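Proton-dependent oligopeptide transporter family protein (Xanthomonas campestris, PDB 6EI3) probably couples the uptake of small peptides across the bacterial membrane to the movement of protons, as in other POT-family members of the Major Facilitator Superfamily. Local coordinates at residues 292-297 with 491-496; 127-130 with 135-138; 158-163 with 328-333. All blocks are in the same frame, centred on the assembly; numbering follows the deposited sequence.

Contact 1: residues 292-297 with 491-496; sequences VLVIFA and GLYARR. With 78M ((2S)-2,3-dihydroxypropyl(7Z)-pentadec-7-enoate), chain O; 78M ((2S)-2,3-dihydroxypropyl(7Z)-pentadec-7-enoate), chain J; 78M ((2S)-2,3-dihydroxypropyl(7Z)-pentadec-7-enoate), chain C.
The ring of Tyr-493 lies under one methyl of Val-294: CG1 sits 3.7 Å from the ring centroid and 17° off its normal, a CH-pi contact displaced somewhat toward the rim on the CE1 side. Val-294 carries CG1 anti to its backbone N (chi1 178°), which aims that methyl at the ring and leaves CG2 for the lipid of chain O, whose ester O2 is 3.4 Å from CG2. On the other side of CZ, Ile-295 reaches CE2 obliquely with CG1 at 3.6 Å, while its CD1 stands at the ring edge, 3.8 Å from CE2. These contacts join helix 281-306 to the C-terminal part of helix 471-495 in the all-helical transporter fold of the Major Facilitator Superfamily, next to bound monoacylglycerol. Beyond the ring, Tyr-493 OH shares a hydrogen bond of 2.7 Å with O21 of the chain O lipid, a headgroup oxygen near the ring plane. The acyl chain of that lipid runs on past Ala-297, whose CB is 3.7 Å from C7. Two further lipids line the other helix, where Arg-495 NH1 donates to O19 of the chain J lipid at 3.2 Å with an N-H...O angle of 143°.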
loop_
_atom_site.group_PDB
_atom_site.type_symbol
_atom_site.label_atom_id
_atom_site.label_comp_id
_atom_site.label_asym_id
_atom_site.label_seq_id
_atom_site.Cartn_x
_atom_site.Cartn_y
_atom_site.Cartn_z
ATOM N N VAL A 292 -5.049 -16.617 4.315
ATOM C CA VAL A 292 -4.558 -15.244 4.526
ATOM C C VAL A 292 -4.777 -14.409 3.269
ATOM O O VAL A 292 -5.205 -13.255 3.365
ATOM C CB VAL A 292 -3.074 -15.230 5.000
ATOM C CG1 VAL A 292 -2.376 -13.904 4.678
ATOM C CG2 VAL A 292 -2.980 -15.542 6.483
ATOM N N LEU A 293 -4.493 -14.994 2.094
ATOM C CA LEU A 293 -4.675 -14.349 0.798
ATOM C C LEU A 293 -6.139 -13.914 0.616
ATOM O O LEU A 293 -6.373 -12.823 0.090
ATOM C CB LEU A 293 -4.184 -15.262 -0.361
ATOM C CG LEU A 293 -4.352 -14.740 -1.817
ATOM C CD1 LEU A 293 -3.526 -13.480 -2.084
ATOM C CD2 LEU A 293 -3.992 -15.819 -2.834
ATOM N N VAL A 294 -7.112 -14.733 1.100
ATOM C CA VAL A 294 -8.537 -14.382 1.044
ATOM C C VAL A 294 -8.823 -13.178 1.965
ATOM O O VAL A 294 -9.455 -12.218 1.519
ATOM C CB VAL A 294 -9.486 -15.579 1.300
ATOM C CG1 VAL A 294 -10.949 -15.133 1.282
ATOM C CG2 VAL A 294 -9.263 -16.664 0.253
ATOM N N ILE A 295 -8.337 -13.226 3.225
ATOM C CA ILE A 295 -8.467 -12.127 4.192
ATOM C C ILE A 295 -7.880 -10.830 3.576
ATOM O O ILE A 295 -8.547 -9.790 3.601
ATOM C CB ILE A 295 -7.819 -12.535 5.550
ATOM C CG1 ILE A 295 -8.740 -13.512 6.301
ATOM C CG2 ILE A 295 -7.498 -11.333 6.433
ATOM C CD1 ILE A 295 -8.041 -14.658 6.992
ATOM N N PHE A 296 -6.660 -10.915 2.992
ATOM C CA PHE A 296 -5.989 -9.779 2.329
ATOM C C PHE A 296 -6.796 -9.244 1.140
ATOM O O PHE A 296 -6.919 -8.037 1.000
ATOM C CB PHE A 296 -4.550 -10.134 1.888
ATOM C CG PHE A 296 -3.484 -10.170 2.972
ATOM C CD1 PHE A 296 -3.821 -10.016 4.319
ATOM C CD2 PHE A 296 -2.148 -10.362 2.647
ATOM C CE1 PHE A 296 -2.837 -10.070 5.315
ATOM C CE2 PHE A 296 -1.168 -10.422 3.646
ATOM C CZ PHE A 296 -1.520 -10.272 4.969
ATOM N N ALA A 297 -7.373 -10.130 0.320
ATOM C CA ALA A 297 -8.192 -9.734 -0.844
ATOM C C ALA A 297 -9.394 -8.878 -0.411
ATOM O O ALA A 297 -9.742 -7.886 -1.062
ATOM C CB ALA A 297 -8.672 -10.981 -1.599
ATOM N N GLY A 491 -16.442 -9.807 7.326
ATOM C CA GLY A 491 -17.065 -10.293 8.555
ATOM C C GLY A 491 -17.656 -11.679 8.445
ATOM O O GLY A 491 -17.570 -12.466 9.400
ATOM N N LEU A 492 -18.266 -11.987 7.279
ATOM C CA LEU A 492 -18.870 -13.303 7.048
ATOM C C LEU A 492 -17.782 -14.358 6.874
ATOM O O LEU A 492 -17.926 -15.467 7.380
ATOM C CB LEU A 492 -19.849 -13.281 5.858
ATOM C CG LEU A 492 -21.130 -12.429 6.046
ATOM C CD1 LEU A 492 -21.766 -12.098 4.700
ATOM C CD2 LEU A 492 -22.149 -13.133 6.938
ATOM N N TYR A 493 -16.670 -13.989 6.216
ATOM C CA TYR A 493 -15.518 -14.875 6.045
ATOM C C TYR A 493 -14.829 -15.107 7.420
ATOM O O TYR A 493 -14.543 -16.249 7.775
ATOM C CB TYR A 493 -14.516 -14.316 5.011
ATOM C CG TYR A 493 -13.367 -15.270 4.760
ATOM C CD1 TYR A 493 -13.518 -16.369 3.913
ATOM C CD2 TYR A 493 -12.168 -15.146 5.459
ATOM C CE1 TYR A 493 -12.483 -17.288 3.730
ATOM C CE2 TYR A 493 -11.131 -16.061 5.288
ATOM C CZ TYR A 493 -11.283 -17.113 4.404
ATOM O OH TYR A 493 -10.245 -17.997 4.241
ATOM N N ALA A 494 -14.609 -14.014 8.180
ATOM C CA ALA A 494 -14.007 -13.998 9.518
ATOM C C ALA A 494 -14.783 -14.883 10.486
ATOM O O ALA A 494 -14.169 -15.609 11.268
ATOM C CB ALA A 494 -13.929 -12.569 10.049
ATOM N N ARG A 495 -16.130 -14.880 10.383
ATOM C CA ARG A 495 -17.010 -15.698 11.213
ATOM C C ARG A 495 -16.645 -17.198 11.164
ATOM O O ARG A 495 -16.668 -17.859 12.194
ATOM C CB ARG A 495 -18.490 -15.460 10.826
ATOM C CG ARG A 495 -19.523 -16.389 11.478
ATOM C CD ARG A 495 -19.707 -16.134 12.971
ATOM N NE ARG A 495 -20.719 -17.011 13.568
ATOM C CZ ARG A 495 -21.124 -16.934 14.833
ATOM N NH1 ARG A 495 -20.612 -16.020 15.649
ATOM N NH2 ARG A 495 -22.050 -17.766 15.290
ATOM N N ARG A 496 -16.295 -17.711 9.980
ATOM C CA ARG A 496 -15.960 -19.119 9.784
ATOM C C ARG A 496 -14.461 -19.403 9.882
ATOM O O ARG A 496 -14.049 -20.558 9.781
ATOM C CB ARG A 496 -16.550 -19.628 8.453
ATOM C CG ARG A 496 -18.081 -19.690 8.463
ATOM C CD ARG A 496 -18.674 -19.879 7.079
ATOM N NE ARG A 496 -20.090 -19.501 7.042
ATOM C CZ ARG A 496 -21.104 -20.332 7.273
ATOM N NH1 ARG A 496 -20.875 -21.610 7.554
ATOM N NH2 ARG A 496 -22.354 -19.892 7.223
HETATM O O21 78M O . -11.123 -20.250 2.988
HETATM C C20 78M O . -10.032 -20.522 2.124
HETATM C C18 78M O . -10.359 -20.154 0.696
HETATM O O19 78M O . -11.510 -20.876 0.253
HETATM C C17 78M O . -9.206 -20.407 -0.243
HETATM O O2 78M O . -9.475 -19.614 -1.424
HETATM C C1 78M O . -8.473 -19.411 -2.288
HETATM O O1 78M O . -7.410 -19.976 -2.236
HETATM C C2 78M O . -8.843 -18.384 -3.318
HETATM C C3 78M O . -7.957 -17.146 -3.274
HETATM C C4 78M O . -8.731 -15.852 -3.486
HETATM C C5 78M O . -8.373 -15.091 -4.752
HETATM C C6 78M O . -7.093 -14.252 -4.661
HETATM C C7 78M O . -7.380 -12.792 -4.522
HETATM C C8 78M O . -7.170 -11.853 -5.429
HETATM C C9 78M O . -7.470 -10.390 -5.272
HETATM C C10 78M O . -8.904 -10.066 -5.703
HETATM C C11 78M O . -9.675 -9.188 -4.734
HETATM C C12 78M O . -11.174 -9.465 -4.733
HETATM C C13 78M O . -11.979 -8.737 -3.665
HETATM C C15 78M O . -13.354 -6.716 -3.075
HETATM C C14 78M O . -12.311 -7.292 -3.992
HETATM O O21 78M J . -15.966 -16.267 17.240
HETATM C C20 78M J . -15.414 -15.773 16.029
HETATM C C18 78M J . -16.196 -14.584 15.520
HETATM O O19 78M J . -17.570 -14.948 15.351
HETATM C C17 78M J . -15.635 -14.037 14.229
HETATM O O2 78M J . -16.458 -12.904 13.862
HETATM C C1 78M J . -15.841 -11.797 13.428
HETATM O O1 78M J . -14.646 -11.654 13.415
HETATM C C2 78M J . -16.832 -10.770 12.956
HETATM C C3 78M J . -16.462 -9.350 13.354
HETATM C C4 78M J . -17.634 -8.391 13.374
HETATM C C5 78M J . -17.310 -7.101 14.104
HETATM C C6 78M J . -18.384 -6.022 13.991
HETATM C C7 78M J . -18.083 -4.853 14.886
HETATM C C8 78M J . -18.500 -3.594 14.768
HETATM C C9 78M J . -19.385 -3.003 13.702
HETATM C C10 78M J . -18.615 -2.176 12.669
HETATM C C11 78M J . -18.264 -0.743 13.091
HETATM C C12 78M J . -19.380 0.295 12.954
HETATM C C13 78M J . -19.854 0.556 11.529
HETATM C C15 78M J . -21.735 1.340 10.045
HETATM C C14 78M J . -21.113 1.392 11.421
HETATM O O21 78M C . -19.686 -12.032 16.138
HETATM C C20 78M C . -19.722 -12.349 14.752
HETATM C C18 78M C . -20.540 -11.336 13.985
HETATM O O19 78M C . -21.893 -11.356 14.451
HETATM C C17 78M C . -20.514 -11.571 12.493
HETATM O O2 78M C . -21.245 -10.450 11.938
HETATM C C1 78M C . -20.972 -10.063 10.685
HETATM O O1 78M C . -20.148 -10.586 9.983
HETATM C C2 78M C . -21.840 -8.909 10.274
HETATM C C3 78M C . -21.148 -7.877 9.394
HETATM C C4 78M C . -20.116 -7.037 10.135
HETATM C C5 78M C . -20.371 -5.534 10.132
HETATM C C6 78M C . -20.185 -4.860 8.774
HETATM C C7 78M C . -20.392 -3.378 8.820
HETATM C C8 78M C . -21.411 -2.684 8.331
HETATM C C9 78M C . -22.631 -3.215 7.633
HETATM C C10 78M C . -22.587 -3.011 6.124
HETATM C C11 78M C . -23.763 -3.635 5.379
HETATM C C12 78M C . -23.713 -3.485 3.860
HETATM C C13 78M C . -24.186 -2.137 3.319
HETATM C C15 78M C . -24.283 -0.558 1.348
HETATM C C14 78M C . -24.001 -1.966 1.821
#

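Contact 2: residues 127-130 with 135-138; sequences DQFD and HRAK
With chi1 at -66° and chi2 at 89°, Phe-129 sets CG anti to its own carbonyl carbon and turns its ring so that one face is laid against the backbone of Arg-136 and Ala-137. The carbonyl carbon of Arg-136 lies over that face, offset toward the rim, and Ala-137 N lies over its centre, 4.0 Å above the plane. The two sides of the ring meet different residues. At CE1 the partner is Ala-137, with both its CA and its CB at 3.8 Å, and at CE2 it is the CB of Arg-136, 3.9 Å away. The Arg-136 side chain crosses the ring at about a right angle, and only its first carbons touch: CG is 4.1 Å from CE2, after which bends at chi2 and chi3 lead the guanidinium away, its plane 48° from that of the ring. No hydrogen bond spans the two segments, which leaves the contact to van der Waals packing of an aromatic face on the backbone of the 3-10 turn that leads into helix 137-165. Between them the chain makes a short connection, which Lys-134 NZ braces by a hydrogen bond to Phe-129 O. The packing thus closes the link between helix 121-127 and helix 137-165. This link rests against the start of helix 4-22, where Phe-129 touches Pro-1 and Ile-4 and Gln-128 bonds to Gln-3; Gln-128 also reaches Val-194 N in the chain after helix 168-188, and a salt bridge from Asp-127 to Lys-75 ties the link to helix 62-95.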
loop_
_atom_site.group_PDB
_atom_site.type_symbol
_atom_site.label_atom_id
_atom_site.label_comp_id
_atom_site.label_asym_id
_atom_site.label_seq_id
_atom_site.Cartn_x
_atom_site.Cartn_y
_atom_site.Cartn_z
ATOM N N ASP A 127 19.548 -8.154 10.024
ATOM C CA ASP A 127 20.817 -8.852 9.712
ATOM C C ASP A 127 22.010 -8.268 10.478
ATOM O O ASP A 127 22.987 -8.966 10.670
ATOM C CB ASP A 127 21.150 -8.733 8.202
ATOM C CG ASP A 127 20.287 -9.549 7.259
ATOM O OD1 ASP A 127 19.482 -10.375 7.748
ATOM O OD2 ASP A 127 20.410 -9.355 6.021
ATOM N N GLN A 128 21.953 -6.985 10.870
ATOM C CA GLN A 128 23.061 -6.319 11.564
ATOM C C GLN A 128 23.264 -6.793 12.995
ATOM O O GLN A 128 24.325 -6.542 13.560
ATOM C CB GLN A 128 22.923 -4.792 11.504
ATOM C CG GLN A 128 22.739 -4.238 10.075
ATOM C CD GLN A 128 23.740 -4.813 9.102
ATOM O OE1 GLN A 128 24.949 -4.759 9.325
ATOM N NE2 GLN A 128 23.249 -5.436 8.028
ATOM N N PHE A 129 22.260 -7.493 13.568
ATOM C CA PHE A 129 22.292 -8.053 14.926
ATOM C C PHE A 129 22.704 -9.522 14.874
ATOM O O PHE A 129 22.155 -10.279 14.068
ATOM C CB PHE A 129 20.893 -7.937 15.581
ATOM C CG PHE A 129 20.453 -6.517 15.831
ATOM C CD1 PHE A 129 19.764 -5.802 14.854
ATOM C CD2 PHE A 129 20.730 -5.887 17.041
ATOM C CE1 PHE A 129 19.362 -4.486 15.080
ATOM C CE2 PHE A 129 20.323 -4.567 17.270
ATOM C CZ PHE A 129 19.644 -3.875 16.285
ATOM N N ASP A 130 23.628 -9.951 15.759
ATOM C CA ASP A 130 24.022 -11.368 15.807
ATOM C C ASP A 130 22.801 -12.241 16.157
ATOM O O ASP A 130 21.880 -11.749 16.805
ATOM C CB ASP A 130 25.230 -11.613 16.726
ATOM C CG ASP A 130 24.991 -11.359 18.201
ATOM O OD1 ASP A 130 24.454 -12.262 18.877
ATOM O OD2 ASP A 130 25.419 -10.290 18.697
ATOM N N HIS A 135 16.247 -10.237 18.956
ATOM C CA HIS A 135 15.183 -9.574 19.724
ATOM C C HIS A 135 15.440 -8.072 19.924
ATOM O O HIS A 135 14.486 -7.309 20.040
ATOM C CB HIS A 135 14.943 -10.278 21.078
ATOM C CG HIS A 135 16.084 -10.160 22.036
ATOM N ND1 HIS A 135 17.129 -11.070 22.031
ATOM C CD2 HIS A 135 16.312 -9.237 22.998
ATOM C CE1 HIS A 135 17.959 -10.673 22.984
ATOM N NE2 HIS A 135 17.511 -9.574 23.594
ATOM N N ARG A 136 16.723 -7.657 19.948
ATOM C CA ARG A 136 17.164 -6.270 20.122
ATOM C C ARG A 136 16.790 -5.372 18.919
ATOM O O ARG A 136 16.756 -4.149 19.058
ATOM C CB ARG A 136 18.674 -6.235 20.411
ATOM C CG ARG A 136 19.140 -5.008 21.177
ATOM C CD ARG A 136 20.265 -5.330 22.143
ATOM N NE ARG A 136 19.783 -6.000 23.352
ATOM C CZ ARG A 136 19.333 -5.372 24.435
ATOM N NH1 ARG A 136 19.284 -4.044 24.471
ATOM N NH2 ARG A 136 18.919 -6.066 25.488
ATOM N N ALA A 137 16.450 -5.982 17.764
ATOM C CA ALA A 137 16.003 -5.249 16.575
ATOM C C ALA A 137 14.649 -4.567 16.815
ATOM O O ALA A 137 14.339 -3.609 16.117
ATOM C CB ALA A 137 15.932 -6.171 15.368
ATOM N N LYS A 138 13.875 -5.031 17.831
ATOM C CA LYS A 138 12.567 -4.493 18.257
ATOM C C LYS A 138 12.660 -2.984 18.548
ATOM O O LYS A 138 11.768 -2.236 18.163
ATOM C CB LYS A 138 12.067 -5.249 19.521
ATOM C CG LYS A 138 10.693 -4.831 20.055
ATOM C CD LYS A 138 9.537 -5.600 19.398
ATOM C CE LYS A 138 8.171 -5.095 19.814
ATOM N NZ LYS A 138 7.839 -3.784 19.189
#

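Contact 3: residues 158-163 with 328-333; sequences LIPLAL and ASQMQA. With 78M ((2S)-2,3-dihydroxypropyl(7Z)-pentadec-7-enoate), chain K; 78M ((2S)-2,3-dihydroxypropyl(7Z)-pentadec-7-enoate), chain L; 78M ((2S)-2,3-dihydroxypropyl(7Z)-pentadec-7-enoate), chain I.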
loop_
_atom_site.group_PDB
_atom_site.type_symbol
_atom_site.label_atom_id
_atom_site.label_comp_id
_atom_site.label_asym_id
_atom_site.label_seq_id
_atom_site.Cartn_x
_atom_site.Cartn_y
_atom_site.Cartn_z
ATOM N N LEU A 158 5.475 20.797 5.604
ATOM C CA LEU A 158 6.497 21.655 4.987
ATOM C C LEU A 158 6.486 21.717 3.442
ATOM O O LEU A 158 6.474 22.822 2.885
ATOM C CB LEU A 158 7.897 21.235 5.505
ATOM C CG LEU A 158 9.146 21.862 4.864
ATOM C CD1 LEU A 158 9.250 23.374 5.173
ATOM C CD2 LEU A 158 10.409 21.187 5.373
ATOM N N ILE A 159 6.551 20.553 2.766
ATOM C CA ILE A 159 6.656 20.467 1.308
ATOM C C ILE A 159 5.475 21.188 0.585
ATOM O O ILE A 159 5.760 21.944 -0.335
ATOM C CB ILE A 159 6.909 19.014 0.806
ATOM C CG1 ILE A 159 8.121 18.381 1.537
ATOM C CG2 ILE A 159 7.120 18.986 -0.710
ATOM C CD1 ILE A 159 9.518 19.188 1.402
ATOM N N PRO A 160 4.200 21.081 1.019
ATOM C CA PRO A 160 3.133 21.862 0.362
ATOM C C PRO A 160 3.319 23.377 0.443
ATOM O O PRO A 160 2.892 24.078 -0.481
ATOM C CB PRO A 160 1.865 21.385 1.073
ATOM C CG PRO A 160 2.225 19.988 1.582
ATOM C CD PRO A 160 3.631 20.198 2.060
ATOM N N LEU A 161 3.984 23.880 1.518
ATOM C CA LEU A 161 4.299 25.303 1.707
ATOM C C LEU A 161 5.416 25.705 0.745
ATOM O O LEU A 161 5.366 26.796 0.190
ATOM C CB LEU A 161 4.727 25.616 3.162
ATOM C CG LEU A 161 3.624 25.712 4.221
ATOM C CD1 LEU A 161 4.204 26.160 5.544
ATOM C CD2 LEU A 161 2.530 26.700 3.817
ATOM N N ALA A 162 6.422 24.816 0.537
ATOM C CA ALA A 162 7.480 25.047 -0.459
ATOM C C ALA A 162 6.825 25.128 -1.862
ATOM O O ALA A 162 7.186 25.993 -2.647
ATOM C CB ALA A 162 8.496 23.911 -0.430
ATOM N N LEU A 163 5.854 24.239 -2.161
ATOM C CA LEU A 163 5.143 24.248 -3.448
ATOM C C LEU A 163 4.382 25.552 -3.650
ATOM O O LEU A 163 4.527 26.198 -4.686
ATOM C CB LEU A 163 4.160 23.044 -3.570
ATOM C CG LEU A 163 3.361 22.957 -4.916
ATOM C CD1 LEU A 163 4.282 22.736 -6.135
ATOM C CD2 LEU A 163 2.267 21.902 -4.850
ATOM N N ALA A 328 -4.271 23.016 0.885
ATOM C CA ALA A 328 -5.029 21.761 1.016
ATOM C C ALA A 328 -4.200 20.502 1.381
ATOM O O ALA A 328 -4.627 19.702 2.228
ATOM C CB ALA A 328 -5.842 21.502 -0.257
ATOM N N SER A 329 -3.041 20.326 0.718
ATOM C CA SER A 329 -2.143 19.172 0.911
ATOM C C SER A 329 -1.664 19.002 2.349
ATOM O O SER A 329 -1.428 17.873 2.773
ATOM C CB SER A 329 -0.965 19.247 -0.051
ATOM O OG SER A 329 -1.337 18.793 -1.342
ATOM N N GLN A 330 -1.551 20.110 3.112
ATOM C CA GLN A 330 -1.106 20.057 4.513
ATOM C C GLN A 330 -2.009 19.213 5.427
ATOM O O GLN A 330 -1.543 18.739 6.465
ATOM C CB GLN A 330 -0.941 21.459 5.090
ATOM C CG GLN A 330 0.198 22.246 4.448
ATOM C CD GLN A 330 0.262 23.595 5.082
ATOM O OE1 GLN A 330 -0.581 24.438 4.842
ATOM N NE2 GLN A 330 1.205 23.784 5.978
ATOM N N MET A 331 -3.289 19.007 5.035
ATOM C CA MET A 331 -4.237 18.207 5.821
ATOM C C MET A 331 -3.748 16.773 5.975
ATOM O O MET A 331 -4.131 16.113 6.937
ATOM C CB MET A 331 -5.639 18.205 5.183
ATOM C CG MET A 331 -6.337 19.562 5.258
ATOM S SD MET A 331 -6.527 20.237 6.933
ATOM C CE MET A 331 -7.949 19.321 7.509
ATOM N N GLN A 332 -2.904 16.293 5.035
ATOM C CA GLN A 332 -2.335 14.949 5.089
ATOM C C GLN A 332 -1.497 14.723 6.347
ATOM O O GLN A 332 -1.353 13.583 6.761
ATOM C CB GLN A 332 -1.569 14.605 3.808
ATOM C CG GLN A 332 -2.511 14.413 2.607
ATOM C CD GLN A 332 -1.741 14.455 1.320
ATOM O OE1 GLN A 332 -1.371 13.432 0.767
ATOM N NE2 GLN A 332 -1.418 15.634 0.842
ATOM N N ALA A 333 -1.036 15.811 7.022
ATOM C CA ALA A 333 -0.283 15.697 8.283
ATOM C C ALA A 333 -1.158 15.116 9.392
ATOM O O ALA A 333 -0.630 14.621 10.389
ATOM C CB ALA A 333 0.244 17.053 8.701
HETATM O O21 78M K . -12.822 27.075 11.708
HETATM C C20 78M K . -11.922 27.847 12.486
HETATM C C18 78M K . -10.519 27.295 12.390
HETATM O O19 78M K . -10.488 25.940 12.856
HETATM C C17 78M K . -9.507 28.133 13.140
HETATM O O2 78M K . -8.237 27.634 12.654
HETATM C C1 78M K . -7.401 28.481 12.036
HETATM O O1 78M K . -7.522 29.678 12.037
HETATM C C2 78M K . -6.324 27.737 11.306
HETATM C C3 78M K . -6.828 27.180 9.986
HETATM C C4 78M K . -5.874 26.185 9.356
HETATM C C5 78M K . -6.568 25.144 8.484
HETATM C C6 78M K . -7.343 24.069 9.257
HETATM C C7 78M K . -6.417 23.166 10.001
HETATM C C8 78M K . -6.678 21.972 10.484
HETATM C C9 78M K . -5.699 21.106 11.209
HETATM C C10 78M K . -4.824 20.296 10.241
HETATM C C11 78M K . -3.481 20.921 9.866
HETATM C C12 78M K . -2.354 20.702 10.868
HETATM C C13 78M K . -1.928 19.249 11.035
HETATM C C15 78M K . -0.597 17.569 12.345
HETATM C C14 78M K . -0.996 19.014 12.208
HETATM O O21 78M L . 4.124 35.833 -1.252
HETATM C C20 78M L . 4.456 36.199 0.082
HETATM C C18 78M L . 3.768 35.292 1.076
HETATM O O19 78M L . 3.763 35.885 2.379
HETATM C C17 78M L . 4.362 33.903 1.116
HETATM O O2 78M L . 5.480 33.885 2.036
HETATM C C1 78M L . 6.709 33.712 1.538
HETATM O O1 78M L . 6.990 33.844 0.375
HETATM C C2 78M L . 7.684 33.335 2.617
HETATM C C3 78M L . 8.298 31.945 2.457
HETATM C C4 78M L . 7.379 30.815 2.886
HETATM C C5 78M L . 8.089 29.639 3.547
HETATM C C6 78M L . 8.372 28.454 2.623
HETATM C C7 78M L . 8.656 27.170 3.366
HETATM C C8 78M L . 9.833 26.683 3.748
HETATM C C9 78M L . 11.194 27.300 3.559
HETATM C C10 78M L . 12.368 26.422 4.015
HETATM C C11 78M L . 13.039 25.637 2.891
HETATM C C12 78M L . 14.401 25.016 3.222
HETATM C C13 78M L . 14.411 23.874 4.240
HETATM C C15 78M L . 13.905 21.435 4.745
HETATM C C14 78M L . 13.755 22.578 3.769
HETATM O O21 78M I . 2.503 30.875 4.280
HETATM C C20 78M I . 2.487 32.256 3.931
HETATM C C18 78M I . 3.064 33.109 5.037
HETATM O O19 78M I . 2.725 34.479 4.808
HETATM C C17 78M I . 4.568 32.980 5.175
HETATM O O2 78M I . 4.931 31.578 5.267
HETATM C C1 78M I . 4.929 30.987 6.468
HETATM O O1 78M I . 4.487 31.493 7.468
HETATM C C2 78M I . 5.539 29.618 6.399
HETATM C C3 78M I . 6.397 29.274 7.611
HETATM C C4 78M I . 6.897 27.841 7.599
HETATM C C5 78M I . 8.396 27.724 7.774
HETATM C C6 78M I . 8.932 26.319 7.551
HETATM C C7 78M I . 9.239 25.601 8.828
HETATM C C8 78M I . 10.410 25.107 9.202
HETATM C C9 78M I . 11.706 25.171 8.451
HETATM C C10 78M I . 12.772 24.227 9.001
HETATM C C11 78M I . 14.167 24.503 8.457
HETATM C C12 78M I . 15.227 23.518 8.917
HETATM C C13 78M I . 15.628 22.483 7.873
HETATM C C15 78M I . 16.729 20.612 9.236
HETATM C C14 78M I . 15.570 21.029 8.344
#
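Ser-329 opens the contact by setting its CB against the ring of Pro-160, 3.7 Å from both CB and CG of the proline. Its hydroxyl is used away from this meeting, in hydrogen bonds with Gln-27 OE1 and Asn-23 O. Gln-330 follows along the same flank: CG packs on Pro-160 CB at 3.9 Å, and the chain, extended beyond CG (chi2 180°), carries the amide across Leu-161 at about a right angle. There NE2 comes within 3.6 Å of Leu-161 CG, and Thr-327 N holds OE1. Met-331 turns to the lipid of chain K, SD lying 3.7 Å from its C10. Gln-332 folds back so that NE2 donates to Ser-329 O at 3.0 Å and also bonds to Asn-23 O. The 3-10 segment, probably of the C-terminal half of the Major Facilitator fold, thus meets kinked helix 137-165 of the N-terminal half. At the kink Pro-160 has no N-H and Leu-161 N turns weakly to Leu-158 O; Gln-330 NE2 bonds instead to Leu-157 O, which a regular helical bond from Leu-161 N would have taken, beside the buried carbon contacts of Pro-160 and Leu-161.

In the fold
From the N terminus, contact 2 comes first: 127-130 and 135-138 are separated by just four residues, and it closes before either of the others opens, in series with both. Helix 137-165, which it leads into, enters contact 3 farther along, at 158-163, so its start and its later turns are used by two contacts whose centres are 36 Å apart. Contact 3 spans 164 residues to reach 328-333, just before helix 334-357. Contact 1 opens inside this span at 292-297 and, closing a loop of 193 residues, ends beyond it at 491-496, so contacts 1 and 3 cross along the chain. They lie on opposite sides of its centre, contact 1 joining helix 281-306 to helix 471-495.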